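Local coordinates for protein putative carbohydrate-active enzyme (Uncultured organism, PDB 5WH8) that probably hydrolyses O-glycosidic bonds of cellulose, this chain being the family 5 glycoside hydrolase (cellulase) part of a longer protein, at residues T236-T241 and Q301-K306. Residues are numbered along the deposited sequence; the frame is centred on the assembly and turned at random.
With EDO (1,2-ethanediol), chain I; EDO (1,2-ethanediol), chain E.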
loop_
_atom_site.group_PDB
_atom_site.type_symbol
_atom_site.label_atom_id
_atom_site.label_comp_id
_atom_site.label_asym_id
_atom_site.label_seq_id
_atom_site.Cartn_x
_atom_site.Cartn_y
_atom_site.Cartn_z
ATOM N N THR A 236 2.351 4.319 -0.880
ATOM C CA THR A 236 1.516 3.125 -1.006
ATOM C C THR A 236 0.882 3.033 -2.396
ATOM O O THR A 236 0.271 2.027 -2.722
ATOM C CB THR A 236 0.400 3.064 0.042
ATOM O OG1 THR A 236 -0.455 4.195 -0.121
ATOM C CG2 THR A 236 0.945 3.054 1.499
ATOM N N GLU A 237 1.020 4.077 -3.215
ATOM C CA GLU A 237 0.535 4.037 -4.589
ATOM C C GLU A 237 1.289 5.051 -5.453
ATOM O O GLU A 237 1.363 6.228 -5.099
ATOM C CB GLU A 237 -0.973 4.321 -4.650
ATOM C CG GLU A 237 -1.623 3.969 -5.989
ATOM C CD GLU A 237 -3.095 4.365 -6.038
ATOM O OE1 GLU A 237 -3.890 3.905 -5.177
ATOM O OE2 GLU A 237 -3.442 5.144 -6.945
ATOM N N PHE A 238 1.819 4.617 -6.595
ATOM C CA PHE A 238 2.269 5.551 -7.609
ATOM C C PHE A 238 2.092 4.926 -8.983
ATOM O O PHE A 238 2.010 3.702 -9.120
ATOM C CB PHE A 238 3.744 5.952 -7.424
ATOM C CG PHE A 238 4.701 4.866 -7.875
ATOM C CD1 PHE A 238 4.997 3.820 -7.013
ATOM C CD2 PHE A 238 5.276 4.863 -9.141
ATOM C CE1 PHE A 238 5.833 2.789 -7.399
ATOM C CE2 PHE A 238 6.091 3.817 -9.540
ATOM C CZ PHE A 238 6.391 2.794 -8.651
ATOM N N GLY A 239 2.090 5.783 -9.995
ATOM C CA GLY A 239 1.981 5.342 -11.378
ATOM C C GLY A 239 3.011 5.976 -12.286
ATOM O O GLY A 239 3.642 6.991 -11.965
ATOM N N THR A 240 3.163 5.366 -13.454
ATOM C CA THR A 240 4.091 5.830 -14.476
ATOM C C THR A 240 3.405 6.748 -15.489
ATOM O O THR A 240 4.028 7.218 -16.429
ATOM C CB THR A 240 4.688 4.635 -15.225
ATOM O OG1 THR A 240 3.598 3.885 -15.783
ATOM C CG2 THR A 240 5.495 3.750 -14.305
ATOM N N THR A 241 2.107 6.932 -15.309
ATOM C CA THR A 241 1.251 7.711 -16.196
ATOM C C THR A 241 0.855 9.029 -15.526
ATOM O O THR A 241 1.270 9.323 -14.394
ATOM C CB THR A 241 -0.017 6.910 -16.523
ATOM O OG1 THR A 241 -0.659 6.592 -15.279
ATOM C CG2 THR A 241 0.304 5.640 -17.269
ATOM N N GLN A 301 6.832 -3.874 -17.650
ATOM C CA GLN A 301 8.215 -4.233 -17.960
ATOM C C GLN A 301 9.183 -3.323 -17.194
ATOM O O GLN A 301 10.155 -3.786 -16.606
ATOM C CB GLN A 301 8.440 -4.166 -19.479
ATOM C CG GLN A 301 9.850 -4.454 -19.925
ATOM C CD GLN A 301 9.956 -4.479 -21.445
ATOM O OE1 GLN A 301 10.210 -5.529 -22.055
ATOM N NE2 GLN A 301 9.736 -3.324 -22.064
ATOM N N TYR A 302 8.878 -2.030 -17.188
ATOM C CA TYR A 302 9.696 -1.034 -16.511
ATOM C C TYR A 302 9.706 -1.277 -15.003
ATOM O O TYR A 302 10.771 -1.304 -14.381
ATOM C CB TYR A 302 9.174 0.374 -16.836
ATOM C CG TYR A 302 9.727 1.495 -15.967
ATOM C CD1 TYR A 302 10.879 2.172 -16.321
ATOM C CD2 TYR A 302 9.069 1.888 -14.822
ATOM C CE1 TYR A 302 11.365 3.212 -15.542
ATOM C CE2 TYR A 302 9.550 2.920 -14.024
ATOM C CZ TYR A 302 10.700 3.565 -14.384
ATOM O OH TYR A 302 11.146 4.577 -13.559
ATOM N N ILE A 303 8.531 -1.516 -14.419
ATOM C CA ILE A 303 8.441 -1.773 -12.983
ATOM C C ILE A 303 9.087 -3.103 -12.584
ATOM O O ILE A 303 9.819 -3.166 -11.601
ATOM C CB ILE A 303 6.938 -1.716 -12.523
ATOM C CG1 ILE A 303 6.359 -0.320 -12.777
ATOM C CG2 ILE A 303 6.789 -2.169 -11.057
ATOM C CD1 ILE A 303 6.973 0.804 -11.914
ATOM N N LYS A 304 8.855 -4.165 -13.348
ATOM C CA LYS A 304 9.494 -5.441 -13.077
ATOM C C LYS A 304 11.018 -5.326 -13.120
ATOM O O LYS A 304 11.720 -5.944 -12.312
ATOM C CB LYS A 304 9.001 -6.493 -14.093
ATOM C CG LYS A 304 9.379 -7.895 -13.748
ATOM C CD LYS A 304 8.668 -8.914 -14.655
ATOM C CE LYS A 304 9.388 -10.211 -14.528
ATOM N NZ LYS A 304 8.776 -11.249 -15.371
ATOM N N ARG A 305 11.532 -4.507 -14.034
ATOM C CA ARG A 305 12.967 -4.253 -14.080
ATOM C C ARG A 305 13.463 -3.510 -12.821
ATOM O O ARG A 305 14.522 -3.862 -12.277
ATOM C CB ARG A 305 13.312 -3.473 -15.348
ATOM C CG ARG A 305 14.786 -3.351 -15.619
ATOM C CD ARG A 305 15.047 -3.127 -17.100
ATOM N NE ARG A 305 16.475 -2.978 -17.336
ATOM C CZ ARG A 305 17.030 -2.826 -18.531
ATOM N NH1 ARG A 305 16.277 -2.798 -19.626
ATOM N NH2 ARG A 305 18.348 -2.703 -18.624
ATOM N N LYS A 306 12.704 -2.523 -12.324
ATOM C CA LYS A 306 13.080 -1.853 -11.059
ATOM C C LYS A 306 13.046 -2.824 -9.860
ATOM O O LYS A 306 13.897 -2.781 -8.966
ATOM C CB LYS A 306 12.159 -0.673 -10.753
ATOM C CG LYS A 306 12.205 0.504 -11.741
ATOM C CD LYS A 306 13.592 1.158 -11.787
ATOM C CE LYS A 306 13.601 2.345 -12.766
ATOM N NZ LYS A 306 14.957 2.708 -13.188
HETATM C C1 EDO I . 16.360 5.387 -11.458
HETATM O O1 EDO I . 17.142 5.033 -12.612
HETATM C C2 EDO I . 15.899 4.221 -10.564
HETATM O O2 EDO I . 16.757 3.060 -10.533
HETATM C C1 EDO E . 5.490 -4.371 -23.885
HETATM O O1 EDO E . 5.747 -4.770 -25.236
HETATM C C2 EDO E . 6.030 -5.439 -22.946
HETATM O O2 EDO E . 7.420 -5.621 -23.200
#
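The ring of F238 meets the methyl CD1 of I303 obliquely. F238 CZ and CE2 are the ring atoms that touch it, with CZ 3.9 Å from I303 CD1. The two side chains approach from opposite directions. The Y302 ring takes the methyl CG2 of T240 obliquely as well, with Y302 CD2 4.1 Å from T240 CG2. One face of the Y302 ring carries CG of K306, one helical turn on, 4.2 Å above the plane and toward the rim. T240 CG2 also lies 4.1 Å from I303 CD1, so one methyl serves both helix residues. T240 chi1 is 58°, which leaves CG2 anti to the carbonyl carbon and turned to the helix, while OG1 is hydrogen-bonded to S299 OG. The contact is apolar and buries 124 Å². Y302 OH is hydrogen-bonded to N255 OD1, and the Y302 ring stacks with F251. This is a TIM barrel: helix 298-307 follows the eighth strand, 268-273, in sequence and packs outside the barrel against the C-terminal end of the seventh, 233-239. I303 reaches both F238 of the seventh strand and N270 of the eighth. Helix 251-263 touches F238, T240 and Y302.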